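Local coordinates for protein ribose-phosphate pyrophosphokinase (Thermus thermophilus, PDB 7PN0) that catalyses the transfer of a diphosphate group from ATP to ribose 5-phosphate, making the nucleotide precursor phosphoribosyl diphosphate (PRPP), at residues Leu160-Leu173 / Leu179-Lys192. Residues are numbered along the deposited sequence; the frame is centred on the assembly and turned at random.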
loop_
_atom_site.group_PDB
_atom_site.type_symbol
_atom_site.label_atom_id
_atom_site.label_comp_id
_atom_site.label_asym_id
_atom_site.label_seq_id
_atom_site.Cartn_x
_atom_site.Cartn_y
_atom_site.Cartn_z
ATOM N N LEU A 160 -16.807 25.934 45.314
ATOM C CA LEU A 160 -17.264 26.443 44.008
ATOM C C LEU A 160 -17.829 27.868 44.152
ATOM O O LEU A 160 -17.756 28.607 43.142
ATOM C CB LEU A 160 -18.289 25.473 43.421
ATOM C CG LEU A 160 -17.712 24.134 42.959
ATOM C CD1 LEU A 160 -18.811 23.273 42.365
ATOM C CD2 LEU A 160 -16.575 24.319 41.950
ATOM N N GLU A 161 -18.336 28.253 45.339
ATOM C CA GLU A 161 -18.960 29.593 45.568
ATOM C C GLU A 161 -17.923 30.695 45.341
ATOM O O GLU A 161 -18.334 31.830 45.103
ATOM C CB GLU A 161 -19.508 29.815 46.990
ATOM C CG GLU A 161 -20.083 28.591 47.698
ATOM C CD GLU A 161 -21.041 27.729 46.889
ATOM O OE1 GLU A 161 -21.129 26.504 47.183
ATOM O OE2 GLU A 161 -21.694 28.278 45.966
ATOM N N ASN A 162 -16.633 30.378 45.449
ATOM C CA ASN A 162 -15.529 31.374 45.478
ATOM C C ASN A 162 -14.388 30.944 44.545
ATOM O O ASN A 162 -13.215 31.329 44.809
ATOM C CB ASN A 162 -15.050 31.563 46.923
ATOM C CG ASN A 162 -13.991 32.632 47.085
ATOM O OD1 ASN A 162 -13.076 32.481 47.900
ATOM N ND2 ASN A 162 -14.091 33.699 46.308
ATOM N N ALA A 163 -14.711 30.213 43.473
ATOM C CA ALA A 163 -13.713 29.612 42.555
ATOM C C ALA A 163 -13.706 30.366 41.222
ATOM O O ALA A 163 -14.760 30.932 40.823
ATOM C CB ALA A 163 -14.021 28.152 42.359
ATOM N N VAL A 164 -12.558 30.345 40.546
ATOM C CA VAL A 164 -12.422 30.861 39.158
ATOM C C VAL A 164 -11.467 29.933 38.398
ATOM O O VAL A 164 -10.476 29.491 38.964
ATOM C CB VAL A 164 -11.905 32.308 39.200
ATOM C CG1 VAL A 164 -10.584 32.400 39.930
ATOM C CG2 VAL A 164 -11.813 32.929 37.813
ATOM N N VAL A 165 -11.767 29.648 37.144
ATOM C CA VAL A 165 -10.843 28.891 36.268
ATOM C C VAL A 165 -9.901 29.900 35.584
ATOM O O VAL A 165 -10.379 30.890 34.997
ATOM C CB VAL A 165 -11.633 28.010 35.276
ATOM C CG1 VAL A 165 -10.712 27.222 34.360
ATOM C CG2 VAL A 165 -12.573 27.066 36.004
ATOM N N VAL A 166 -8.601 29.663 35.632
ATOM C CA VAL A 166 -7.604 30.600 35.067
ATOM C C VAL A 166 -6.859 29.875 33.953
ATOM O O VAL A 166 -6.312 28.789 34.228
ATOM C CB VAL A 166 -6.629 31.083 36.149
ATOM C CG1 VAL A 166 -5.604 32.042 35.567
ATOM C CG2 VAL A 166 -7.381 31.680 37.335
ATOM N N ALA A 167 -6.791 30.482 32.772
ATOM C CA ALA A 167 -5.818 30.075 31.731
ATOM C C ALA A 167 -4.557 30.916 31.879
ATOM O O ALA A 167 -4.645 32.139 31.872
ATOM C CB ALA A 167 -6.424 30.251 30.374
ATOM N N PRO A 168 -3.374 30.307 32.069
ATOM C CA PRO A 168 -2.115 31.049 32.087
ATOM C C PRO A 168 -1.364 31.167 30.748
ATOM O O PRO A 168 -0.218 31.539 30.759
ATOM C CB PRO A 168 -1.301 30.168 33.038
ATOM C CG PRO A 168 -1.684 28.777 32.611
ATOM C CD PRO A 168 -3.171 28.878 32.363
ATOM N N ASP A 169 -1.980 30.727 29.658
ATOM C CA ASP A 169 -1.388 30.729 28.291
ATOM C C ASP A 169 -2.536 30.732 27.306
ATOM O O ASP A 169 -3.519 30.043 27.600
ATOM C CB ASP A 169 -0.531 29.495 28.019
ATOM C CG ASP A 169 0.931 29.622 28.399
ATOM O OD1 ASP A 169 1.615 30.495 27.809
ATOM O OD2 ASP A 169 1.393 28.821 29.255
ATOM N N ALA A 170 -2.417 31.445 26.180
ATOM C CA ALA A 170 -3.491 31.527 25.166
ATOM C C ALA A 170 -3.959 30.123 24.798
ATOM O O ALA A 170 -5.179 29.962 24.692
ATOM C CB ALA A 170 -3.024 32.261 23.917
ATOM N N GLY A 171 -3.030 29.167 24.606
ATOM C CA GLY A 171 -3.333 27.786 24.179
ATOM C C GLY A 171 -4.211 27.026 25.173
ATOM O O GLY A 171 -4.786 26.003 24.763
ATOM N N ASP A 172 -4.345 27.524 26.415
ATOM C CA ASP A 172 -5.013 26.825 27.550
ATOM C C ASP A 172 -6.467 27.293 27.686
ATOM O O ASP A 172 -7.223 26.637 28.423
ATOM C CB ASP A 172 -4.254 27.045 28.865
ATOM C CG ASP A 172 -2.936 26.288 28.989
ATOM O OD1 ASP A 172 -2.636 25.452 28.088
ATOM O OD2 ASP A 172 -2.186 26.562 29.980
ATOM N N LEU A 173 -6.871 28.325 26.932
ATOM C CA LEU A 173 -8.200 28.975 27.048
ATOM C C LEU A 173 -9.334 27.998 26.696
ATOM O O LEU A 173 -10.386 28.027 27.360
ATOM C CB LEU A 173 -8.201 30.189 26.109
ATOM C CG LEU A 173 -8.462 31.581 26.687
ATOM C CD1 LEU A 173 -8.502 31.651 28.192
ATOM C CD2 LEU A 173 -7.451 32.580 26.142
ATOM N N LEU A 179 -13.963 23.571 31.224
ATOM C CA LEU A 179 -14.003 23.304 32.685
ATOM C C LEU A 179 -14.885 24.360 33.362
ATOM O O LEU A 179 -15.749 24.003 34.180
ATOM C CB LEU A 179 -12.588 23.357 33.261
ATOM C CG LEU A 179 -12.544 23.209 34.776
ATOM C CD1 LEU A 179 -13.061 21.842 35.205
ATOM C CD2 LEU A 179 -11.148 23.421 35.294
ATOM N N ALA A 180 -14.685 25.623 33.011
ATOM C CA ALA A 180 -15.448 26.749 33.594
ATOM C C ALA A 180 -16.935 26.523 33.345
ATOM O O ALA A 180 -17.750 26.755 34.278
ATOM C CB ALA A 180 -14.973 28.065 33.021
ATOM N N ARG A 181 -17.311 26.169 32.124
ATOM C CA ARG A 181 -18.738 25.999 31.765
ATOM C C ARG A 181 -19.302 24.814 32.565
ATOM O O ARG A 181 -20.447 24.929 33.020
ATOM C CB ARG A 181 -18.924 25.885 30.246
ATOM C CG ARG A 181 -18.699 27.205 29.501
ATOM C CD ARG A 181 -19.001 27.198 27.995
ATOM N NE ARG A 181 -18.560 25.959 27.353
ATOM C CZ ARG A 181 -17.382 25.753 26.750
ATOM N NH1 ARG A 181 -17.114 24.556 26.265
ATOM N NH2 ARG A 181 -16.473 26.714 26.638
ATOM N N ARG A 182 -18.526 23.740 32.741
ATOM C CA ARG A 182 -18.964 22.514 33.462
ATOM C C ARG A 182 -19.200 22.799 34.950
ATOM O O ARG A 182 -20.153 22.206 35.510
ATOM C CB ARG A 182 -17.942 21.388 33.308
ATOM C CG ARG A 182 -18.066 20.630 32.001
ATOM C CD ARG A 182 -16.936 19.624 31.848
ATOM N NE ARG A 182 -17.038 18.976 30.561
ATOM C CZ ARG A 182 -17.881 17.993 30.245
ATOM N NH1 ARG A 182 -18.757 17.495 31.110
ATOM N NH2 ARG A 182 -17.872 17.542 29.012
ATOM N N LEU A 183 -18.370 23.645 35.564
ATOM C CA LEU A 183 -18.456 23.998 37.011
ATOM C C LEU A 183 -19.255 25.285 37.277
ATOM O O LEU A 183 -19.364 25.634 38.457
ATOM C CB LEU A 183 -17.038 24.169 37.543
ATOM C CG LEU A 183 -16.173 22.925 37.449
ATOM C CD1 LEU A 183 -14.862 23.134 38.175
ATOM C CD2 LEU A 183 -16.911 21.724 38.033
ATOM N N GLY A 184 -19.725 25.991 36.239
ATOM C CA GLY A 184 -20.505 27.238 36.366
ATOM C C GLY A 184 -19.668 28.331 36.975
ATOM O O GLY A 184 -20.167 29.050 37.818
ATOM N N LEU A 185 -18.426 28.453 36.548
ATOM C CA LEU A 185 -17.426 29.360 37.142
ATOM C C LEU A 185 -17.065 30.409 36.102
ATOM O O LEU A 185 -17.136 30.161 34.888
ATOM C CB LEU A 185 -16.183 28.553 37.515
ATOM C CG LEU A 185 -15.980 28.100 38.965
ATOM C CD1 LEU A 185 -17.255 28.021 39.778
ATOM C CD2 LEU A 185 -15.224 26.786 39.003
ATOM N N PRO A 186 -16.612 31.588 36.572
ATOM C CA PRO A 186 -16.017 32.582 35.702
ATOM C C PRO A 186 -14.677 32.052 35.183
ATOM O O PRO A 186 -14.095 31.190 35.811
ATOM C CB PRO A 186 -15.814 33.813 36.609
ATOM C CG PRO A 186 -15.739 33.244 38.019
ATOM C CD PRO A 186 -16.609 31.998 37.989
ATOM N N LEU A 187 -14.240 32.589 34.049
ATOM C CA LEU A 187 -12.957 32.253 33.383
ATOM C C LEU A 187 -12.075 33.487 33.433
ATOM O O LEU A 187 -12.575 34.556 33.114
ATOM C CB LEU A 187 -13.233 31.803 31.950
ATOM C CG LEU A 187 -12.028 31.365 31.131
ATOM C CD1 LEU A 187 -11.345 30.160 31.742
ATOM C CD2 LEU A 187 -12.443 31.065 29.695
ATOM N N ALA A 188 -10.839 33.360 33.899
ATOM C CA ALA A 188 -9.881 34.481 33.935
ATOM C C ALA A 188 -8.681 34.090 33.088
ATOM O O ALA A 188 -8.515 32.890 32.831
ATOM C CB ALA A 188 -9.484 34.793 35.351
ATOM N N PHE A 189 -7.870 35.073 32.712
ATOM C CA PHE A 189 -6.604 34.869 31.979
ATOM C C PHE A 189 -5.506 35.603 32.735
ATOM O O PHE A 189 -5.691 36.801 33.073
ATOM C CB PHE A 189 -6.742 35.334 30.522
ATOM C CG PHE A 189 -5.510 35.045 29.705
ATOM C CD1 PHE A 189 -4.432 35.907 29.698
ATOM C CD2 PHE A 189 -5.403 33.855 29.013
ATOM C CE1 PHE A 189 -3.269 35.586 29.009
ATOM C CE2 PHE A 189 -4.247 33.544 28.309
ATOM C CZ PHE A 189 -3.176 34.402 28.323
ATOM N N ILE A 190 -4.355 34.972 32.911
ATOM C CA ILE A 190 -3.203 35.654 33.554
ATOM C C ILE A 190 -2.022 35.618 32.578
ATOM O O ILE A 190 -1.508 34.536 32.242
ATOM C CB ILE A 190 -2.943 35.100 34.974
ATOM C CG1 ILE A 190 -1.962 35.985 35.756
ATOM C CG2 ILE A 190 -2.499 33.635 34.951
ATOM C CD1 ILE A 190 -1.960 35.746 37.285
ATOM N N ASP A 191 -1.719 36.781 32.004
ATOM C CA ASP A 191 -0.545 36.991 31.123
ATOM C C ASP A 191 0.635 37.210 32.069
ATOM O O ASP A 191 0.615 38.226 32.806
ATOM C CB ASP A 191 -0.800 38.142 30.140
ATOM C CG ASP A 191 0.365 38.442 29.207
ATOM O OD1 ASP A 191 1.012 37.490 28.723
ATOM O OD2 ASP A 191 0.623 39.624 28.980
ATOM N N LYS A 192 1.576 36.270 32.096
ATOM C CA LYS A 192 2.798 36.323 32.931
ATOM C C LYS A 192 4.041 36.079 32.066
ATOM O O LYS A 192 3.882 35.642 30.907
ATOM C CB LYS A 192 2.682 35.323 34.080
ATOM C CG LYS A 192 2.003 34.004 33.737
ATOM C CD LYS A 192 2.976 32.890 33.435
ATOM C CE LYS A 192 2.374 31.852 32.517
ATOM N NZ LYS A 192 3.272 30.697 32.345
#
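Phe189 lays one ring face over the carbonyl oxygen of Ala167, with CD2 3.4 Å from that O, and turns its edge to Ala170 N, 3.5 Å from CE2. CG lies anti to the backbone N (chi1 -175°), which swings the ring toward the end of strand 163-167 and the loop that follows; the Leu173 side chain crosses it at about a right angle, Leu173 CD2 lying 3.8 Å from Phe189 CD2. On the same sheet face Val165 uses both branches: CG1 touches Leu179 CD2 and Leu187 CD1, while CG2 rests on Ala180 CA (3.8 Å) of helix 173-183. On the other face Val166 CG1 packs against Ile190 CG2 at 3.5 Å, under helix 225-236. Four backbone bonds join the parallel strands, the shortest from Ala188 N to Val165 O (2.7 Å). Lys192 brings CE against Pro168 O; its NZ is salt-bridged to Glu229 and stays 4.1 Å from Asp169 OD2. The Phe189 ring also meets Phe189 of a second subunit edge-to-face, and an alanine here would probably open a gap beside Leu173 and cost that stack. In this right-handed beta-alpha-beta crossover of the PRTase-like fold, backbone bonds fix the register and apolar packing fills both faces, so charge enters only at the Lys192 end.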